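Local structure of putative acetyl-CoA acetyltransferase (Thermus thermophilus, 1ULQ) at residues C[47-61]-C[110-123]. The protein probably acts as a thiolase, an acetyl-CoA C-acyltransferase that transfers acyl groups to and from coenzyme A in lipid metabolism. Numbering follows the deposited sequence.
Sequences EVEDVYAGCANQAGE and VYIGSGVESMSRAP
The ring of Y111 lies beneath the aliphatic part of E49, whose CB sits over one ring face, 4.1 Å from the centroid, in a CH-pi contact. E49 CG, anti to the backbone N (chi1 176°), lies against CZ and OH of Y111, and the bend at chi2 leads the carboxylate away to a salt bridge between OE2 and K304 of the second subunit. On the same side of the sheet, D50 CB touches Y111 CE2 and the Y52 ring runs alongside, its CE1 4.1 Å from Y111 CD2. A leucine in place of Y111 would probably leave E49 CB and CG without the flat surface they rest on and open a gap beside Y52. On the opposite face V51 CG2 meets I112 CD1 at 3.8 Å, and V48 crosses I112 at about a right angle.

Y52 N donates to I112 O (2.9 Å), and Y52 O accepts from both N and OG of S114, which approach from opposite faces of the carbonyl plane. Chi1 of 52° puts S114 OG between its own backbone N and carbonyl carbon, turned back to Y52 O. Farther on, A56 N donates to the syn lone pair of E117 OE1 (2.7 Å), which also accepts from G359 N. The A56 side chain is about 7 Å from that of C89, the predicted acyl-thioester cysteine, and that of E117 about 8 Å from that of H356, a predicted proton acceptor. E61 OE1 forms a salt bridge with R121 NH1 (3.0 Å); R121 NH2 also pairs with E130 of the second subunit.

In the N-terminal thiolase domain, strands 81-86, 50-54 and 110-118 run parallel in that order, joined through helices 66-73 and 91-104 as in the alpha/beta core of the thiolase fold; antiparallel strand 256-266 flanks 110-118, and helix 91-104 packs against Y52 and Y111.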
ATOM      1  N   GLU C  47     -22.856  36.352   2.177  1.00 16.87           N
ATOM      2  CA  GLU C  47     -22.563  37.343   1.133  1.00 15.90           C
ATOM      3  C   GLU C  47     -21.556  36.860   0.093  1.00 14.48           C
ATOM      4  O   GLU C  47     -21.551  37.334  -1.047  1.00 13.41           O
ATOM      5  CB  GLU C  47     -22.038  38.641   1.771  1.00 18.43           C
ATOM      6  CG  GLU C  47     -23.066  39.447   2.564  1.00 18.88           C
ATOM      7  CD  GLU C  47     -24.045  40.180   1.676  1.00 20.96           C
ATOM      8  OE1 GLU C  47     -24.979  40.813   2.216  1.00 22.84           O
ATOM      9  OE2 GLU C  47     -23.880  40.129   0.439  1.00 21.60           O
ATOM     10  N   VAL C  48     -20.698  35.929   0.502  1.00 12.94           N
ATOM     11  CA  VAL C  48     -19.684  35.365  -0.379  1.00 10.13           C
ATOM     12  C   VAL C  48     -20.338  34.603  -1.525  1.00  8.98           C
ATOM     13  O   VAL C  48     -21.244  33.789  -1.321  1.00  7.90           O
ATOM     14  CB  VAL C  48     -18.765  34.398   0.372  1.00 10.61           C
ATOM     15  CG1 VAL C  48     -17.596  34.007  -0.513  1.00 10.77           C
ATOM     16  CG2 VAL C  48     -18.277  35.030   1.642  1.00 11.04           C
ATOM     17  N   GLU C  49     -19.845  34.871  -2.729  1.00  6.73           N
ATOM     18  CA  GLU C  49     -20.336  34.272  -3.960  1.00  5.03           C
ATOM     19  C   GLU C  49     -19.713  32.914  -4.273  1.00  5.51           C
ATOM     20  O   GLU C  49     -20.414  31.944  -4.566  1.00  6.83           O
ATOM     21  CB  GLU C  49     -20.046  35.232  -5.106  1.00  3.58           C
ATOM     22  CG  GLU C  49     -20.398  34.747  -6.486  1.00  2.83           C
ATOM     23  CD  GLU C  49     -21.880  34.619  -6.690  1.00  3.18           C
ATOM     24  OE1 GLU C  49     -22.647  35.235  -5.915  1.00  3.28           O
ATOM     25  OE2 GLU C  49     -22.275  33.910  -7.635  1.00  4.48           O
ATOM     26  N   ASP C  50     -18.392  32.845  -4.208  1.00  5.02           N
ATOM     27  CA  ASP C  50     -17.675  31.612  -4.523  1.00  5.65           C
ATOM     28  C   ASP C  50     -16.339  31.628  -3.777  1.00  5.72           C
ATOM     29  O   ASP C  50     -15.861  32.693  -3.375  1.00  7.53           O
ATOM     30  CB  ASP C  50     -17.458  31.550  -6.048  1.00  5.47           C
ATOM     31  CG  ASP C  50     -16.857  30.232  -6.520  1.00  6.05           C
ATOM     32  OD1 ASP C  50     -16.933  29.232  -5.772  1.00  4.85           O
ATOM     33  OD2 ASP C  50     -16.327  30.198  -7.659  1.00  4.81           O
ATOM     34  N   VAL C  51     -15.739  30.462  -3.573  1.00  5.08           N
ATOM     35  CA  VAL C  51     -14.458  30.404  -2.872  1.00  4.18           C
ATOM     36  C   VAL C  51     -13.419  29.652  -3.681  1.00  3.62           C
ATOM     37  O   VAL C  51     -13.552  28.461  -3.934  1.00  2.56           O
ATOM     38  CB  VAL C  51     -14.591  29.728  -1.474  1.00  4.07           C
ATOM     39  CG1 VAL C  51     -13.236  29.265  -0.991  1.00  3.94           C
ATOM     40  CG2 VAL C  51     -15.162  30.707  -0.466  1.00  3.50           C
ATOM     41  N   TYR C  52     -12.384  30.359  -4.105  1.00  4.26           N
ATOM     42  CA  TYR C  52     -11.319  29.724  -4.863  1.00  6.08           C
ATOM     43  C   TYR C  52     -10.207  29.389  -3.889  1.00  5.47           C
ATOM     44  O   TYR C  52      -9.923  30.162  -2.976  1.00  5.92           O
ATOM     45  CB  TYR C  52     -10.760  30.649  -5.953  1.00  7.15           C
ATOM     46  CG  TYR C  52     -11.653  30.818  -7.159  1.00  9.68           C
ATOM     47  CD1 TYR C  52     -12.355  32.006  -7.369  1.00 10.56           C
ATOM     48  CD2 TYR C  52     -11.774  29.807  -8.111  1.00 10.21           C
ATOM     49  CE1 TYR C  52     -13.153  32.187  -8.499  1.00 10.94           C
ATOM     50  CE2 TYR C  52     -12.571  29.981  -9.245  1.00 11.61           C
ATOM     51  CZ  TYR C  52     -13.254  31.174  -9.432  1.00 11.46           C
ATOM     52  OH  TYR C  52     -14.026  31.371 -10.556  1.00 13.48           O
ATOM     53  N   ALA C  53      -9.589  28.231  -4.083  1.00  4.27           N
ATOM     54  CA  ALA C  53      -8.494  27.799  -3.231  1.00  3.76           C
ATOM     55  C   ALA C  53      -7.475  26.988  -4.020  1.00  4.10           C
ATOM     56  O   ALA C  53      -7.832  26.140  -4.843  1.00  4.05           O
ATOM     57  CB  ALA C  53      -9.023  26.980  -2.077  1.00  3.41           C
ATOM     58  N   GLY C  54      -6.201  27.254  -3.759  1.00  4.26           N
ATOM     59  CA  GLY C  54      -5.139  26.540  -4.444  1.00  4.24           C
ATOM     60  C   GLY C  54      -4.603  25.385  -3.622  1.00  4.73           C
ATOM     61  O   GLY C  54      -4.381  25.522  -2.419  1.00  5.48           O
ATOM     62  N   CYS C  55      -4.397  24.245  -4.272  1.00  4.23           N
ATOM     63  CA  CYS C  55      -3.896  23.058  -3.599  1.00  4.11           C
ATOM     64  C   CYS C  55      -3.103  22.206  -4.596  1.00  4.50           C
ATOM     65  O   CYS C  55      -3.646  21.727  -5.590  1.00  4.25           O
ATOM     66  CB  CYS C  55      -5.064  22.268  -3.031  1.00  2.60           C
ATOM     67  SG  CYS C  55      -4.561  20.972  -1.917  1.00 10.39           S
ATOM     68  N   ALA C  56      -1.820  22.014  -4.308  1.00  4.54           N
ATOM     69  CA  ALA C  56      -0.919  21.272  -5.179  1.00  4.76           C
ATOM     70  C   ALA C  56      -1.105  19.770  -5.216  1.00  5.99           C
ATOM     71  O   ALA C  56      -0.703  19.111  -6.180  1.00  7.52           O
ATOM     72  CB  ALA C  56       0.519  21.588  -4.808  1.00  4.87           C
ATOM     73  N   ASN C  57      -1.701  19.218  -4.172  1.00  6.62           N
ATOM     74  CA  ASN C  57      -1.905  17.775  -4.110  1.00  7.88           C
ATOM     75  C   ASN C  57      -3.261  17.506  -3.497  1.00  8.34           C
ATOM     76  O   ASN C  57      -3.428  17.645  -2.289  1.00 11.57           O
ATOM     77  CB  ASN C  57      -0.798  17.157  -3.247  1.00  8.58           C
ATOM     78  CG  ASN C  57      -1.255  15.933  -2.482  1.00  6.80           C
ATOM     79  OD1 ASN C  57      -0.763  15.668  -1.389  1.00  5.45           O
ATOM     80  ND2 ASN C  57      -2.183  15.177  -3.053  1.00  4.23           N
ATOM     81  N   GLN C  58      -4.233  17.106  -4.298  1.00  5.29           N
ATOM     82  CA  GLN C  58      -5.540  16.881  -3.722  1.00  4.43           C
ATOM     83  C   GLN C  58      -5.903  15.422  -3.588  1.00  3.88           C
ATOM     84  O   GLN C  58      -7.050  15.050  -3.795  1.00  5.96           O
ATOM     85  CB  GLN C  58      -6.573  17.617  -4.555  1.00  5.55           C
ATOM     86  CG  GLN C  58      -6.329  19.105  -4.593  1.00  5.26           C
ATOM     87  CD  GLN C  58      -6.917  19.731  -5.826  1.00  6.18           C
ATOM     88  OE1 GLN C  58      -8.019  19.384  -6.226  1.00  6.96           O
ATOM     89  NE2 GLN C  58      -6.188  20.661  -6.438  1.00  5.16           N
ATOM     90  N   ALA C  59      -4.934  14.603  -3.198  1.00  3.54           N
ATOM     91  CA  ALA C  59      -5.146  13.163  -3.071  1.00  2.78           C
ATOM     92  C   ALA C  59      -5.575  12.647  -1.688  1.00  3.02           C
ATOM     93  O   ALA C  59      -6.201  11.588  -1.586  1.00  3.23           O
ATOM     94  CB  ALA C  59      -3.889  12.430  -3.528  1.00  1.00           C
ATOM     95  N   GLY C  60      -5.262  13.397  -0.634  1.00  2.67           N
ATOM     96  CA  GLY C  60      -5.608  12.962   0.711  1.00  3.41           C
ATOM     97  C   GLY C  60      -6.829  13.591   1.355  1.00  4.02           C
ATOM     98  O   GLY C  60      -7.907  13.623   0.773  1.00  4.44           O
ATOM     99  N   GLU C  61      -6.664  14.076   2.581  1.00  4.91           N
ATOM    100  CA  GLU C  61      -7.757  14.712   3.306  1.00  4.44           C
ATOM    101  C   GLU C  61      -8.193  15.996   2.593  1.00  5.25           C
ATOM    102  O   GLU C  61      -9.160  16.645   2.985  1.00  6.69           O
ATOM    103  CB  GLU C  61      -7.329  14.998   4.755  1.00  3.97           C
ATOM    104  CG  GLU C  61      -7.299  13.744   5.652  1.00  2.79           C
ATOM    105  CD  GLU C  61      -6.393  13.888   6.865  1.00  2.24           C
ATOM    106  OE1 GLU C  61      -6.474  13.039   7.780  1.00  1.00           O
ATOM    107  OE2 GLU C  61      -5.588  14.846   6.895  1.00  1.95           O
ATOM    108  N   VAL C 110     -18.667  39.575  -3.970  1.00 13.01           N
ATOM    109  CA  VAL C 110     -17.787  39.148  -2.890  1.00 12.52           C
ATOM    110  C   VAL C 110     -17.179  37.784  -3.188  1.00 12.70           C
ATOM    111  O   VAL C 110     -17.899  36.796  -3.312  1.00 13.48           O
ATOM    112  CB  VAL C 110     -18.570  39.056  -1.579  1.00 12.43           C
ATOM    113  CG1 VAL C 110     -17.698  38.471  -0.498  1.00 13.08           C
ATOM    114  CG2 VAL C 110     -19.075  40.437  -1.189  1.00 12.12           C
ATOM    115  N   TYR C 111     -15.856  37.732  -3.299  1.00 12.67           N
ATOM    116  CA  TYR C 111     -15.156  36.476  -3.581  1.00 12.67           C
ATOM    117  C   TYR C 111     -13.978  36.232  -2.636  1.00 12.53           C
ATOM    118  O   TYR C 111     -13.403  37.174  -2.090  1.00 13.04           O
ATOM    119  CB  TYR C 111     -14.625  36.477  -5.011  1.00 12.93           C
ATOM    120  CG  TYR C 111     -15.651  36.211  -6.088  1.00 14.74           C
ATOM    121  CD1 TYR C 111     -16.599  37.175  -6.457  1.00 14.07           C
ATOM    122  CD2 TYR C 111     -15.652  34.997  -6.771  1.00 14.91           C
ATOM    123  CE1 TYR C 111     -17.516  36.921  -7.492  1.00 13.80           C
ATOM    124  CE2 TYR C 111     -16.559  34.739  -7.800  1.00 14.48           C
ATOM    125  CZ  TYR C 111     -17.481  35.696  -8.160  1.00 13.36           C
ATOM    126  OH  TYR C 111     -18.329  35.411  -9.208  1.00 12.51           O
ATOM    127  N   ILE C 112     -13.617  34.966  -2.442  1.00 11.49           N
ATOM    128  CA  ILE C 112     -12.475  34.633  -1.597  1.00 11.10           C
ATOM    129  C   ILE C 112     -11.408  33.926  -2.426  1.00 11.01           C
ATOM    130  O   ILE C 112     -11.707  32.997  -3.175  1.00 11.70           O
ATOM    131  CB  ILE C 112     -12.842  33.686  -0.419  1.00 10.66           C
ATOM    132  CG1 ILE C 112     -13.783  34.374   0.566  1.00 11.52           C
ATOM    133  CG2 ILE C 112     -11.574  33.269   0.319  1.00  8.13           C
ATOM    134  CD1 ILE C 112     -14.084  33.526   1.802  1.00 10.95           C
ATOM    135  N   GLY C 113     -10.166  34.378  -2.299  1.00 10.36           N
ATOM    136  CA  GLY C 113      -9.068  33.748  -3.007  1.00 10.54           C
ATOM    137  C   GLY C 113      -8.206  33.151  -1.913  1.00 10.81           C
ATOM    138  O   GLY C 113      -7.749  33.867  -1.026  1.00 11.48           O
ATOM    139  N   SER C 114      -7.977  31.846  -1.949  1.00 10.30           N
ATOM    140  CA  SER C 114      -7.188  31.231  -0.894  1.00  9.82           C
ATOM    141  C   SER C 114      -6.371  30.023  -1.332  1.00 10.20           C
ATOM    142  O   SER C 114      -6.386  29.629  -2.502  1.00  9.73           O
ATOM    143  CB  SER C 114      -8.117  30.816   0.237  1.00  9.41           C
ATOM    144  OG  SER C 114      -9.179  30.038  -0.287  1.00  8.90           O
ATOM    145  N   GLY C 115      -5.662  29.442  -0.368  1.00 10.43           N
ATOM    146  CA  GLY C 115      -4.842  28.283  -0.642  1.00 10.41           C
ATOM    147  C   GLY C 115      -4.502  27.532   0.624  1.00 10.34           C
ATOM    148  O   GLY C 115      -4.479  28.111   1.709  1.00  9.99           O
ATOM    149  N   VAL C 116      -4.251  26.233   0.478  1.00 10.85           N
ATOM    150  CA  VAL C 116      -3.890  25.371   1.602  1.00 10.47           C
ATOM    151  C   VAL C 116      -2.981  24.248   1.116  1.00  9.41           C
ATOM    152  O   VAL C 116      -2.996  23.888  -0.059  1.00  9.16           O
ATOM    153  CB  VAL C 116      -5.148  24.739   2.279  1.00 10.60           C
ATOM    154  CG1 VAL C 116      -5.903  23.868   1.286  1.00  9.08           C
ATOM    155  CG2 VAL C 116      -4.731  23.916   3.504  1.00  8.17           C
ATOM    156  N   GLU C 117      -2.174  23.713   2.021  1.00  8.33           N
ATOM    157  CA  GLU C 117      -1.286  22.615   1.678  1.00  8.50           C
ATOM    158  C   GLU C 117      -0.782  21.984   2.953  1.00  9.48           C
ATOM    159  O   GLU C 117      -0.142  22.652   3.765  1.00 10.31           O
ATOM    160  CB  GLU C 117      -0.088  23.101   0.854  1.00  6.98           C
ATOM    161  CG  GLU C 117       0.672  21.985   0.137  1.00  5.82           C
ATOM    162  CD  GLU C 117      -0.129  21.380  -1.005  1.00  6.72           C
ATOM    163  OE1 GLU C 117      -0.468  22.126  -1.940  1.00  6.57           O
ATOM    164  OE2 GLU C 117      -0.432  20.165  -0.976  1.00  8.71           O
ATOM    165  N   SER C 118      -1.101  20.708   3.142  1.00  9.45           N
ATOM    166  CA  SER C 118      -0.631  19.978   4.312  1.00 11.09           C
ATOM    167  C   SER C 118       0.377  18.945   3.811  1.00 12.04           C
ATOM    168  O   SER C 118       0.029  17.789   3.567  1.00 13.67           O
ATOM    169  CB  SER C 118      -1.785  19.265   5.017  1.00 11.21           C
ATOM    170  OG  SER C 118      -1.299  18.276   5.917  1.00  9.91           O
ATOM    171  N   MET C 119       1.627  19.363   3.655  1.00 10.89           N
ATOM    172  CA  MET C 119       2.656  18.472   3.157  1.00  9.81           C
ATOM    173  C   MET C 119       2.960  17.327   4.116  1.00  9.62           C
ATOM    174  O   MET C 119       3.490  16.296   3.714  1.00 11.17           O
ATOM    175  CB  MET C 119       3.915  19.286   2.856  1.00  9.14           C
ATOM    176  CG  MET C 119       3.663  20.377   1.835  1.00  7.86           C
ATOM    177  SD  MET C 119       5.128  21.221   1.284  1.00  9.46           S
ATOM    178  CE  MET C 119       5.610  20.213  -0.090  1.00  8.51           C
ATOM    179  N   SER C 120       2.602  17.511   5.380  1.00  8.60           N
ATOM    180  CA  SER C 120       2.837  16.511   6.412  1.00  7.06           C
ATOM    181  C   SER C 120       1.918  15.303   6.270  1.00  6.32           C
ATOM    182  O   SER C 120       2.334  14.166   6.492  1.00  6.04           O
ATOM    183  CB  SER C 120       2.622  17.130   7.796  1.00  8.06           C
ATOM    184  OG  SER C 120       3.402  18.301   7.984  1.00  9.20           O
ATOM    185  N   ARG C 121       0.669  15.556   5.898  1.00  5.00           N
ATOM    186  CA  ARG C 121      -0.306  14.488   5.758  1.00  3.15           C
ATOM    187  C   ARG C 121      -0.548  14.005   4.342  1.00  2.26           C
ATOM    188  O   ARG C 121      -1.481  13.248   4.100  1.00  2.12           O
ATOM    189  CB  ARG C 121      -1.624  14.930   6.375  1.00  3.52           C
ATOM    190  CG  ARG C 121      -1.529  15.118   7.864  1.00  2.98           C
ATOM    191  CD  ARG C 121      -2.821  15.614   8.469  1.00  3.82           C
ATOM    192  NE  ARG C 121      -2.857  15.217   9.865  1.00  3.44           N
ATOM    193  CZ  ARG C 121      -3.386  14.081  10.300  1.00  2.99           C
ATOM    194  NH1 ARG C 121      -3.945  13.231   9.444  1.00  1.00           N
ATOM    195  NH2 ARG C 121      -3.321  13.787  11.591  1.00  2.07           N
ATOM    196  N   ALA C 122       0.287  14.433   3.406  1.00  2.38           N
ATOM    197  CA  ALA C 122       0.121  14.007   2.023  1.00  2.87           C
ATOM    198  C   ALA C 122       0.144  12.475   2.000  1.00  2.40           C
ATOM    199  O   ALA C 122       1.089  11.856   2.489  1.00  2.90           O
ATOM    200  CB  ALA C 122       1.239  14.586   1.161  1.00  2.01           C
ATOM    201  N   PRO C 123      -0.900  11.846   1.437  1.00  1.45           N
ATOM    202  CA  PRO C 123      -0.990  10.387   1.367  1.00  2.03           C
ATOM    203  C   PRO C 123      -0.038   9.735   0.381  1.00  2.49           C
ATOM    204  O   PRO C 123       0.854  10.384  -0.174  1.00  3.71           O
ATOM    205  CB  PRO C 123      -2.442  10.158   0.981  1.00  1.20           C
ATOM    206  CG  PRO C 123      -2.711  11.303   0.097  1.00  1.00           C
ATOM    207  CD  PRO C 123      -2.091  12.462   0.835  1.00  1.00           C
TER